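Local coordinates for protein nuclear hormone receptor FTZ-F1 (Drosophila melanogaster, PDB 2XHS) that probably activates transcription as an NR5A-class nuclear receptor, using its helical ligand-binding domain to bind a peptide of the Fushi tarazu protein, at residues V93-H98 and C153-I158. Sequence-based numbering, arbitrary orientation.
Sequences VLDHLH and CMKFLI
Asp95 OD1 is gripped twice, by the ammonium group of Lys155 across the contact and by a hydrogen bond with the hydroxyl of Tyr151, one turn earlier on the helix that carries the lysine. The salt bridge is long, 3.5 Å from Asp95 OD1 to Lys155 NZ, and the other carboxylate oxygen, OD2, stands farther from NZ at 3.8 Å. Lys155 is extended beyond CG and its side chain runs roughly perpendicular to that of Asp95, with CE as well as NZ near the carboxylate. Lys155 also makes a cation-pi contact with Trp65. Next to this polar pair Leu94 points from its helix toward 153-158. Its CG is anti to the backbone N (chi1 -179°), and methyl CD2 does the touching, 3.9 Å from both Lys155 CG and Ile158 CD1. The same Leu94 CD2 lies 4.3 Å from CB of the selenomethionine Met154. The Leu94 and Ile158 side chains pass each other pointing in opposite senses. The two helical segments run nearly antiparallel at 172°, with axes 10.8 Å apart, and Ile209 and Leu206 of helix 198-224 pack on Leu94 and Ile158, respectively, inside the layered all-helical ligand-binding domain. Pairing a buried lysine with an aspartate and an indole probably offsets part of the cost of enclosing its charge, with Tyr151 holding the aspartate in position, while the apolar part centres on one leucine methyl.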
loop_
_atom_site.group_PDB
_atom_site.type_symbol
_atom_site.label_atom_id
_atom_site.label_comp_id
_atom_site.label_asym_id
_atom_site.label_seq_id
_atom_site.Cartn_x
_atom_site.Cartn_y
_atom_site.Cartn_z
ATOM N N VAL A 93 -3.143 1.567 -2.421
ATOM C CA VAL A 93 -4.518 1.842 -2.116
ATOM C C VAL A 93 -4.867 1.477 -0.704
ATOM O O VAL A 93 -5.431 2.240 0.025
ATOM C CB VAL A 93 -5.360 1.019 -3.057
ATOM C CG1 VAL A 93 -6.796 1.163 -2.770
ATOM C CG2 VAL A 93 -5.091 1.428 -4.441
ATOM N N LEU A 94 -4.480 0.293 -0.313
ATOM C CA LEU A 94 -4.707 -0.162 1.017
ATOM C C LEU A 94 -3.991 0.710 1.999
ATOM O O LEU A 94 -4.510 1.060 3.007
ATOM C CB LEU A 94 -4.192 -1.567 1.133
ATOM C CG LEU A 94 -4.361 -2.229 2.482
ATOM C CD1 LEU A 94 -5.703 -2.752 2.616
ATOM C CD2 LEU A 94 -3.397 -3.314 2.564
ATOM N N ASP A 95 -2.779 1.076 1.694
ATOM C CA ASP A 95 -2.052 1.906 2.586
ATOM C C ASP A 95 -2.799 3.170 2.692
ATOM O O ASP A 95 -2.849 3.765 3.710
ATOM C CB ASP A 95 -0.708 2.248 2.015
ATOM C CG ASP A 95 0.281 1.190 2.193
ATOM O OD1 ASP A 95 0.065 0.287 2.969
ATOM O OD2 ASP A 95 1.325 1.304 1.603
ATOM N N HIS A 96 -3.317 3.648 1.595
ATOM C CA HIS A 96 -4.098 4.853 1.640
ATOM C C HIS A 96 -5.375 4.608 2.360
ATOM O O HIS A 96 -5.880 5.428 3.033
ATOM C CB HIS A 96 -4.318 5.443 0.267
ATOM C CG HIS A 96 -4.380 6.934 0.275
ATOM N ND1 HIS A 96 -5.562 7.634 0.317
ATOM C CD2 HIS A 96 -3.401 7.859 0.296
ATOM C CE1 HIS A 96 -5.311 8.922 0.342
ATOM N NE2 HIS A 96 -4.006 9.084 0.323
ATOM N N LEU A 97 -5.916 3.442 2.193
ATOM C CA LEU A 97 -7.126 3.148 2.870
ATOM C C LEU A 97 -6.833 3.207 4.322
ATOM O O LEU A 97 -7.615 3.658 5.085
ATOM C CB LEU A 97 -7.618 1.790 2.469
ATOM C CG LEU A 97 -8.641 1.927 1.378
ATOM C CD1 LEU A 97 -8.896 0.626 0.819
ATOM C CD2 LEU A 97 -9.864 2.445 1.971
ATOM N N HIS A 98 -5.682 2.735 4.709
ATOM C CA HIS A 98 -5.316 2.737 6.095
ATOM C C HIS A 98 -5.177 4.097 6.723
ATOM O O HIS A 98 -5.613 4.324 7.797
ATOM C CB HIS A 98 -4.006 2.020 6.167
ATOM C CG HIS A 98 -3.266 2.189 7.442
ATOM N ND1 HIS A 98 -1.994 2.685 7.494
ATOM C CD2 HIS A 98 -3.590 1.859 8.702
ATOM C CE1 HIS A 98 -1.577 2.692 8.735
ATOM N NE2 HIS A 98 -2.530 2.198 9.487
ATOM N N CYS A 153 -1.956 -7.714 7.988
ATOM C CA CYS A 153 -2.149 -9.071 7.496
ATOM C C CYS A 153 -2.538 -9.019 6.029
ATOM O O CYS A 153 -2.100 -9.838 5.220
ATOM C CB CYS A 153 -3.229 -9.789 8.305
ATOM S SG CYS A 153 -2.869 -9.931 10.071
HETATM N N MSE A 154 -3.375 -8.042 5.704
HETATM C CA MSE A 154 -3.876 -7.870 4.379
HETATM C C MSE A 154 -2.817 -7.469 3.423
HETATM O O MSE A 154 -2.904 -7.754 2.276
HETATM C CB MSE A 154 -5.016 -6.903 4.372
HETATM C CG MSE A 154 -6.276 -7.574 4.637
HETATM SE SE MSE A 154 -7.635 -6.369 4.611
HETATM C CE MSE A 154 -7.536 -5.859 6.337
ATOM N N LYS A 155 -1.824 -6.769 3.907
ATOM C CA LYS A 155 -0.708 -6.363 3.106
ATOM C C LYS A 155 0.118 -7.533 2.655
ATOM O O LYS A 155 0.512 -7.628 1.538
ATOM C CB LYS A 155 0.134 -5.414 3.914
ATOM C CG LYS A 155 0.318 -4.113 3.247
ATOM C CD LYS A 155 1.394 -3.326 3.834
ATOM C CE LYS A 155 1.962 -2.458 2.773
ATOM N NZ LYS A 155 3.025 -1.614 3.298
ATOM N N PHE A 156 0.399 -8.423 3.570
ATOM C CA PHE A 156 1.090 -9.632 3.265
ATOM C C PHE A 156 0.273 -10.485 2.373
ATOM O O PHE A 156 0.775 -11.160 1.531
ATOM C CB PHE A 156 1.388 -10.386 4.517
ATOM C CG PHE A 156 2.500 -9.826 5.275
ATOM C CD1 PHE A 156 3.780 -10.029 4.877
ATOM C CD2 PHE A 156 2.277 -9.090 6.386
ATOM C CE1 PHE A 156 4.796 -9.512 5.574
ATOM C CE2 PHE A 156 3.301 -8.572 7.077
ATOM C CZ PHE A 156 4.552 -8.783 6.669
ATOM N N LEU A 157 -1.013 -10.484 2.592
ATOM C CA LEU A 157 -1.836 -11.305 1.795
ATOM C C LEU A 157 -1.718 -10.830 0.409
ATOM O O LEU A 157 -1.664 -11.594 -0.506
ATOM C CB LEU A 157 -3.254 -11.179 2.248
ATOM C CG LEU A 157 -3.491 -12.061 3.434
ATOM C CD1 LEU A 157 -4.905 -12.214 3.654
ATOM C CD2 LEU A 157 -2.896 -13.345 3.136
ATOM N N ILE A 158 -1.744 -9.535 0.237
ATOM C CA ILE A 158 -1.632 -8.991 -1.083
ATOM C C ILE A 158 -0.308 -9.281 -1.692
ATOM O O ILE A 158 -0.222 -9.685 -2.806
ATOM C CB ILE A 158 -1.763 -7.506 -1.001
ATOM C CG1 ILE A 158 -3.135 -7.152 -0.514
ATOM C CG2 ILE A 158 -1.575 -6.877 -2.292
ATOM C CD1 ILE A 158 -3.411 -5.713 -0.544
#